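Local coordinates for unsaturated glucuronyl hydrolase (Streptococcus agalactiae, PDB 2ZZR), which hydrolyses unsaturated chondroitin, hyaluronan and heparin disaccharides, releasing the unsaturated uronic acid from their non-reducing end, at residues Tyr277-Asn280 and Arg281-Glu284; Gly354-Leu357 and Leu358-Gly361; Lys34-Lys37 and Gln38-Ile41; Glu316-Lys319 and Tyr320-Glu323. One frame throughout, in Å; residues are numbered along the deposited sequence.

Interaction 1 (Tyr277-Asn280 and Arg281-Glu284)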
# COMPACT_ATOMS: atom_id res chain seq x y z
N TYR A 277 -10.50 -9.10 -10.91
CA TYR A 277 -11.67 -8.81 -10.07
C TYR A 277 -11.82 -7.30 -9.89
O TYR A 277 -12.91 -6.74 -10.05
CB TYR A 277 -11.51 -9.52 -8.73
CG TYR A 277 -12.68 -9.34 -7.79
CD1 TYR A 277 -13.69 -10.30 -7.72
CD2 TYR A 277 -12.76 -8.22 -6.96
CE1 TYR A 277 -14.77 -10.15 -6.84
CE2 TYR A 277 -13.83 -8.06 -6.08
CZ TYR A 277 -14.83 -9.02 -6.03
OH TYR A 277 -15.89 -8.85 -5.16
N PHE A 278 -10.71 -6.64 -9.56
CA PHE A 278 -10.66 -5.20 -9.33
C PHE A 278 -11.00 -4.47 -10.63
O PHE A 278 -11.90 -3.63 -10.65
CB PHE A 278 -9.27 -4.83 -8.81
CG PHE A 278 -9.14 -3.41 -8.30
CD1 PHE A 278 -9.45 -3.09 -6.98
CD2 PHE A 278 -8.65 -2.41 -9.14
CE1 PHE A 278 -9.31 -1.78 -6.51
CE2 PHE A 278 -8.50 -1.09 -8.67
CZ PHE A 278 -8.83 -0.78 -7.35
N LEU A 279 -10.31 -4.82 -11.71
CA LEU A 279 -10.50 -4.15 -13.00
C LEU A 279 -11.96 -4.22 -13.45
O LEU A 279 -12.50 -3.23 -13.94
CB LEU A 279 -9.59 -4.74 -14.07
CG LEU A 279 -8.08 -4.53 -13.87
CD1 LEU A 279 -7.31 -5.23 -14.99
CD2 LEU A 279 -7.71 -3.04 -13.78
N ASN A 280 -12.57 -5.39 -13.27
CA ASN A 280 -13.95 -5.63 -13.71
C ASN A 280 -14.99 -4.81 -12.95
O ASN A 280 -16.13 -4.65 -13.40
CB ASN A 280 -14.29 -7.12 -13.63
CG ASN A 280 -13.66 -7.92 -14.75
OD1 ASN A 280 -13.22 -7.36 -15.76
ND2 ASN A 280 -13.61 -9.23 -14.59
N ARG A 281 -14.59 -4.30 -11.79
CA ARG A 281 -15.49 -3.53 -10.94
C ARG A 281 -15.18 -2.04 -10.89
O ARG A 281 -15.77 -1.29 -10.10
CB ARG A 281 -15.57 -4.16 -9.55
CG ARG A 281 -16.34 -5.48 -9.57
CD ARG A 281 -16.00 -6.38 -8.41
NE ARG A 281 -16.68 -7.68 -8.53
CZ ARG A 281 -16.29 -8.67 -9.35
NH1 ARG A 281 -15.22 -8.53 -10.13
NH2 ARG A 281 -16.98 -9.80 -9.37
N LEU A 282 -14.27 -1.60 -11.76
CA LEU A 282 -13.97 -0.18 -11.95
C LEU A 282 -15.07 0.51 -12.76
O LEU A 282 -15.61 -0.09 -13.69
CB LEU A 282 -12.63 0.01 -12.66
CG LEU A 282 -11.35 -0.38 -11.91
CD1 LEU A 282 -10.15 -0.14 -12.80
CD2 LEU A 282 -11.21 0.38 -10.60
N PRO A 283 -15.40 1.76 -12.41
CA PRO A 283 -16.39 2.53 -13.17
C PRO A 283 -15.82 3.14 -14.45
O PRO A 283 -14.67 2.85 -14.80
CB PRO A 283 -16.77 3.65 -12.19
CG PRO A 283 -15.50 3.91 -11.46
CD PRO A 283 -14.88 2.54 -11.27
N GLU A 284 -16.60 3.98 -15.12
CA GLU A 284 -16.23 4.57 -16.41
C GLU A 284 -14.85 5.23 -16.43
O GLU A 284 -14.09 5.05 -17.38
CB GLU A 284 -17.31 5.54 -16.89
CG GLU A 284 -17.36 5.76 -18.40
CD GLU A 284 -16.26 6.68 -18.93
OE1 GLU A 284 -15.86 7.61 -18.20
OE2 GLU A 284 -15.81 6.46 -20.07
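The guanidinium of Arg281 lies flat on one face of the Tyr277 ring, a cation-pi stack with the planes 8° apart. Arg281 CZ stands 3.6 Å from the ring centroid, displaced toward the CE1 side of the ring, while Arg281 CD adds a CH-pi contact over the same face. Tyr277 OH takes Ser243 as its hydrogen-bond partner. Among the hydrogen bonds, Arg281 NH1 reaches back 2.9 Å to Tyr277 O, in the carbonyl plane and on a lone pair, and nearly within the guanidinium plane. The main chain adds Arg281 N to Phe278 O (3.0 Å) and Leu282 N to Leu279 O (3.2 Å), i to i+3 bonds that turn the chain at the C-terminal end of helix 265-280. Apolar contacts come from Leu282, whose CD2 meets Phe278 CE2 at 3.6 Å and whose CD1 lies 3.9 Å from Leu279 CD2; Met338 of helix 328-346 covers all three side chains. Arg281 NH1 also forms a salt bridge to Glu9, which bonds Asn280 ND2 as well. Ring face, carbonyl and carboxylate thus fix the guanidinium's rotation, and its positive charge probably offsets the negative end of the helix dipole.

Interaction 2 (Gly354-Leu357 and Leu358-Gly361)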
# COMPACT_ATOMS: atom_id res chain seq x y z
N GLY A 354 -1.57 22.47 3.67
CA GLY A 354 -2.34 21.34 4.19
C GLY A 354 -3.17 20.54 3.21
O GLY A 354 -3.78 19.54 3.59
N ARG A 355 -3.22 20.96 1.95
CA ARG A 355 -3.92 20.20 0.91
C ARG A 355 -3.17 18.89 0.64
O ARG A 355 -1.95 18.83 0.83
CB ARG A 355 -4.04 21.00 -0.39
CG ARG A 355 -4.96 22.23 -0.33
CD ARG A 355 -6.43 21.89 -0.48
NE ARG A 355 -6.79 21.46 -1.84
CZ ARG A 355 -8.04 21.29 -2.26
NH1 ARG A 355 -8.27 20.89 -3.50
NH2 ARG A 355 -9.06 21.52 -1.45
N PRO A 356 -3.89 17.84 0.21
CA PRO A 356 -3.25 16.58 -0.14
C PRO A 356 -2.79 16.60 -1.61
O PRO A 356 -3.13 17.52 -2.35
CB PRO A 356 -4.37 15.56 0.04
CG PRO A 356 -5.60 16.31 -0.32
CD PRO A 356 -5.36 17.76 0.05
N LEU A 357 -2.04 15.58 -2.01
CA LEU A 357 -1.65 15.45 -3.41
C LEU A 357 -2.82 14.94 -4.24
O LEU A 357 -2.96 15.30 -5.42
CB LEU A 357 -0.46 14.48 -3.54
CG LEU A 357 0.80 14.74 -2.71
CD1 LEU A 357 1.88 13.77 -3.10
CD2 LEU A 357 1.28 16.20 -2.90
N LEU A 358 -3.65 14.12 -3.61
CA LEU A 358 -4.71 13.38 -4.28
C LEU A 358 -6.00 13.50 -3.46
O LEU A 358 -5.99 13.29 -2.25
CB LEU A 358 -4.30 11.91 -4.41
CG LEU A 358 -5.18 10.91 -5.18
CD1 LEU A 358 -5.19 11.18 -6.68
CD2 LEU A 358 -4.72 9.48 -4.90
N LEU A 359 -7.10 13.82 -4.14
CA LEU A 359 -8.39 14.00 -3.49
C LEU A 359 -9.25 12.74 -3.58
O LEU A 359 -8.90 11.80 -4.29
CB LEU A 359 -9.13 15.19 -4.11
CG LEU A 359 -8.46 16.57 -4.06
CD1 LEU A 359 -9.19 17.56 -4.97
CD2 LEU A 359 -8.37 17.11 -2.65
N HIS A 360 -10.37 12.75 -2.86
CA HIS A 360 -11.42 11.74 -2.97
C HIS A 360 -11.01 10.31 -2.59
O HIS A 360 -11.22 9.36 -3.35
CB HIS A 360 -12.10 11.79 -4.36
CG HIS A 360 -12.50 13.18 -4.77
ND1 HIS A 360 -13.50 13.88 -4.13
CD2 HIS A 360 -12.03 13.99 -5.75
CE1 HIS A 360 -13.63 15.07 -4.70
NE2 HIS A 360 -12.74 15.16 -5.68
N GLY A 361 -10.41 10.18 -1.41
CA GLY A 361 -10.18 8.88 -0.79
C GLY A 361 -11.24 8.63 0.28
O GLY A 361 -12.01 9.53 0.62
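Leu359 turns its isobutyl group back across the chain bend onto Arg355 and Pro356, CD2 touching both and CD1 the arginine alone. Over one face of the Arg355 guanidinium sits Leu359 CD2, 3.9 Å above the plane and displaced toward the rim. Leu359 CD1 lies 3.8 Å from Arg355 NH1. The arginine gets there by folding: its chain bends at both chi2 (-81°) and chi3 (-70°), bringing the guanidinium round toward the leucine instead of leaving it outstretched. Its NE is bonded to Asn348 OD1, which helps hold the flat group in place. Against the proline ring Leu359 stands at about a right angle, with CD2 3.7 Å from Pro356 CG. The same Pro356 CG rests 3.6 Å from Leu358 O, so that one ring carbon touches both a methyl and a peptide carbonyl. Leu357 and Leu358 direct their side chains to other parts of the fold, Leu357 onto helix 25-46 and Leu358 onto Tyr382 of helix 376-390. Asp379 of that helix accepts from both their amides, OD2 from Leu357 N and OD1 from Leu358 N. This is an irregular connecting loop of the helical barrel of glycoside hydrolase family 88, running from helix 328-346 to the short strand 361-362.

Interaction 3 (Lys34-Lys37 and Gln38-Ile41)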
# COMPACT_ATOMS: atom_id res chain seq x y z
N LYS A 34 3.51 19.26 -10.15
CA LYS A 34 2.35 19.77 -9.42
C LYS A 34 2.29 19.20 -8.00
O LYS A 34 2.03 19.93 -7.04
CB LYS A 34 1.04 19.49 -10.18
CG LYS A 34 -0.19 20.23 -9.63
CD LYS A 34 -1.42 20.05 -10.50
CE LYS A 34 -1.98 18.64 -10.40
NZ LYS A 34 -3.31 18.51 -11.06
N ALA A 35 2.56 17.90 -7.86
CA ALA A 35 2.62 17.26 -6.54
C ALA A 35 3.72 17.87 -5.67
O ALA A 35 3.51 18.14 -4.49
CB ALA A 35 2.83 15.75 -6.69
N LEU A 36 4.89 18.11 -6.27
CA LEU A 36 6.03 18.67 -5.53
C LEU A 36 5.77 20.09 -5.03
O LEU A 36 6.20 20.44 -3.93
CB LEU A 36 7.31 18.60 -6.36
CG LEU A 36 8.21 17.41 -5.99
CD1 LEU A 36 7.47 16.06 -6.09
CD2 LEU A 36 9.48 17.40 -6.83
N LYS A 37 5.06 20.89 -5.82
CA LYS A 37 4.65 22.24 -5.40
C LYS A 37 3.83 22.17 -4.11
O LYS A 37 4.04 22.97 -3.19
CB LYS A 37 3.85 22.93 -6.50
CG LYS A 37 4.71 23.44 -7.65
CD LYS A 37 3.84 24.01 -8.74
CE LYS A 37 4.67 24.39 -9.96
NZ LYS A 37 3.78 24.85 -11.06
N GLN A 38 2.92 21.20 -4.04
CA GLN A 38 2.14 20.96 -2.82
C GLN A 38 3.01 20.46 -1.66
O GLN A 38 2.84 20.89 -0.53
CB GLN A 38 0.97 20.00 -3.07
CG GLN A 38 -0.05 19.94 -1.92
CD GLN A 38 -0.63 21.31 -1.58
OE1 GLN A 38 -1.33 21.91 -2.40
NE2 GLN A 38 -0.32 21.81 -0.39
N LEU A 39 3.96 19.57 -1.96
CA LEU A 39 4.85 19.04 -0.93
C LEU A 39 5.72 20.12 -0.30
O LEU A 39 5.91 20.13 0.92
CB LEU A 39 5.74 17.90 -1.47
CG LEU A 39 5.07 16.55 -1.77
CD1 LEU A 39 6.13 15.54 -2.17
CD2 LEU A 39 4.27 16.03 -0.57
N TYR A 40 6.23 21.04 -1.12
CA TYR A 40 7.05 22.14 -0.60
C TYR A 40 6.25 23.08 0.31
O TYR A 40 6.75 23.49 1.36
CB TYR A 40 7.71 22.92 -1.74
CG TYR A 40 8.99 22.28 -2.22
CD1 TYR A 40 9.02 21.53 -3.39
CD2 TYR A 40 10.18 22.41 -1.49
CE1 TYR A 40 10.20 20.93 -3.84
CE2 TYR A 40 11.36 21.82 -1.92
CZ TYR A 40 11.36 21.08 -3.10
OH TYR A 40 12.52 20.50 -3.54
N ILE A 41 5.02 23.38 -0.09
CA ILE A 41 4.07 24.15 0.72
C ILE A 41 3.78 23.43 2.05
O ILE A 41 3.71 24.07 3.10
CB ILE A 41 2.76 24.42 -0.08
CG1 ILE A 41 3.03 25.45 -1.19
CG2 ILE A 41 1.62 24.89 0.83
CD1 ILE A 41 1.90 25.61 -2.18
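Two successive turns of helix 25-46, near the N terminus of the alpha-helical barrel, bring Leu36 against Leu39 and Tyr40. The backbone follows the regular i to i+4 pattern: Leu39 N donates to Ala35 O at 2.9 Å, Tyr40 N to Leu36 O at 2.9 Å and Ile41 N to Lys37 O at 3.3 Å, while the bond from Gln38 N to Lys34 O is weak. Leu36 and Leu39 meet through their CD1 methyls, 4.2 Å apart, with the two side chains inclined to each other. Both pack on helix 70-84, Leu36 against Ala80 and Tyr83, Leu39 against Cys76. The Tyr40 ring turns an edge to the preceding turn: its CD1 comes within 3.1 Å of Leu36 O, which lies near the ring plane. With CG beside its own backbone N (chi1 -84°), the ring runs back along the helix toward Leu36, and Leu36 CB lies 4.5 Å from Tyr40 CE1. The Tyr40 hydroxyl bonds to Asp86 and Asn84. Ile41 CG1 rests 3.3 Å from Lys37 O. Gln38 NE2 bonds to Ile352 O and Asn42 OD1. This part of the helix therefore presents two kinds of surface: leucine methyls that pack on a neighbouring helix, and an amide NH2 and a phenol hydroxyl, each with two hydrogen-bond partners, within the helix or beyond it.

Interaction 4 (Glu316-Lys319 and Tyr320-Glu323)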
# COMPACT_ATOMS: atom_id res chain seq x y z
N GLU A 316 4.44 -3.14 -10.69
CA GLU A 316 5.39 -4.11 -10.13
C GLU A 316 5.30 -5.50 -10.78
O GLU A 316 6.32 -6.05 -11.20
CB GLU A 316 5.22 -4.20 -8.61
CG GLU A 316 6.26 -5.08 -7.92
CD GLU A 316 7.70 -4.58 -8.12
OE1 GLU A 316 8.62 -5.41 -8.03
OE2 GLU A 316 7.90 -3.36 -8.37
N MET A 317 4.09 -6.06 -10.85
CA MET A 317 3.91 -7.40 -11.40
C MET A 317 4.37 -7.51 -12.86
O MET A 317 4.89 -8.54 -13.28
CB MET A 317 2.46 -7.85 -11.29
CG MET A 317 2.23 -9.33 -11.64
SD MET A 317 2.54 -10.46 -10.26
CE MET A 317 4.30 -10.73 -10.41
N LEU A 318 4.15 -6.43 -13.61
CA LEU A 318 4.49 -6.37 -15.04
C LEU A 318 5.98 -6.51 -15.30
O LEU A 318 6.40 -6.85 -16.42
CB LEU A 318 3.96 -5.08 -15.66
CG LEU A 318 2.70 -5.15 -16.55
CD1 LEU A 318 1.80 -6.35 -16.26
CD2 LEU A 318 1.93 -3.84 -16.47
N LYS A 319 6.79 -6.27 -14.27
CA LYS A 319 8.24 -6.49 -14.38
C LYS A 319 8.56 -7.97 -14.60
O LYS A 319 9.59 -8.31 -15.19
CB LYS A 319 8.97 -6.01 -13.13
CG LYS A 319 8.88 -4.52 -12.89
CD LYS A 319 9.48 -4.16 -11.55
CE LYS A 319 9.36 -2.66 -11.28
NZ LYS A 319 9.93 -2.34 -9.94
N TYR A 320 7.65 -8.84 -14.15
CA TYR A 320 7.90 -10.28 -14.09
C TYR A 320 6.98 -11.10 -14.98
O TYR A 320 7.35 -12.20 -15.41
CB TYR A 320 7.76 -10.78 -12.65
CG TYR A 320 8.65 -10.03 -11.69
CD1 TYR A 320 8.13 -9.02 -10.87
CD2 TYR A 320 10.01 -10.30 -11.64
CE1 TYR A 320 8.96 -8.31 -10.01
CE2 TYR A 320 10.84 -9.59 -10.78
CZ TYR A 320 10.31 -8.60 -9.97
OH TYR A 320 11.15 -7.91 -9.13
N LEU A 321 5.78 -10.58 -15.24
CA LEU A 321 4.77 -11.33 -15.98
C LEU A 321 5.30 -11.72 -17.36
O LEU A 321 5.84 -10.87 -18.08
CB LEU A 321 3.49 -10.50 -16.13
CG LEU A 321 2.21 -11.24 -16.50
CD1 LEU A 321 1.75 -12.14 -15.35
CD2 LEU A 321 1.13 -10.24 -16.84
N PRO A 322 5.20 -13.02 -17.73
CA PRO A 322 5.64 -13.42 -19.07
C PRO A 322 5.02 -12.63 -20.21
O PRO A 322 3.82 -12.30 -20.20
CB PRO A 322 5.20 -14.89 -19.15
CG PRO A 322 5.26 -15.36 -17.73
CD PRO A 322 4.72 -14.18 -16.94
N GLU A 323 5.84 -12.34 -21.22
CA GLU A 323 5.39 -11.66 -22.43
C GLU A 323 4.25 -12.40 -23.12
O GLU A 323 3.43 -11.78 -23.79
CB GLU A 323 6.56 -11.49 -23.42
CG GLU A 323 7.51 -10.35 -23.05
CD GLU A 323 6.86 -8.99 -23.16
OE1 GLU A 323 6.72 -8.30 -22.13
OE2 GLU A 323 6.47 -8.60 -24.28
O HOH W 1 11.19 -5.19 -8.26
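Tyr320 CG lies anti to its carbonyl carbon (chi1 -55°), which swings the ring back over the last helical turn, while the Glu316 chain, bent at chi2 (60°), carries its carboxylate to the ring's edge. There Glu316 OE1 sits in the ring plane, 3.5 Å from Tyr320 CE1, with carboxylate and ring turned well away from coplanar. A water joins the two polar ends: it donates to Glu316 OE1 at 2.6 Å and is 2.9 Å from Tyr320 OH. Lys319 CB covers one face of the ring in a CH-pi contact, 4.1 Å from the centroid. The extended Lys319 chain runs on to a salt bridge, NZ lying 2.8 Å from Glu316 OE2, which it meets on the syn side. Arg388 gives that same oxygen a second salt bridge, so two cations share OE2 and would be expected to keep the buried glutamate ionised. All this lies at the C-terminal end of helix 304-318 in the helical barrel, where Met317 O accepts from two amides: Leu321 N approaches in the carbonyl plane at 3.0 Å, and Tyr320 N from above it at 2.9 Å. On the apolar side Met317 CE touches Tyr320 CB at 4.1 Å, the two side chains crossing at about a right angle. Tyr259 of helix 245-262 meets the Tyr320 ring edge-to-face, and Leu321 packs onto Ile268 of helix 265-280 and Tyr331 of helix 328-346.

From the N terminus the order is interaction 3, 1, 4 and 2, each a local contact within one continuous stretch, so none nests within or crosses another. Interaction 3 spans about two turns of helix 25-46. Interactions 1 and 4 lie at the C-terminal ends of the successive helices 265-280 and 304-318, their centres about 21 Å apart, and both pack on helix 328-346. Interaction 2 follows in the loop after that helix. Interactions 2 and 3 touch although far apart in sequence: Leu357 CD2 lies 3.4 Å from Ala35 O and 3.8 Å from Leu39 CD2, tying the late loop to the first long helix.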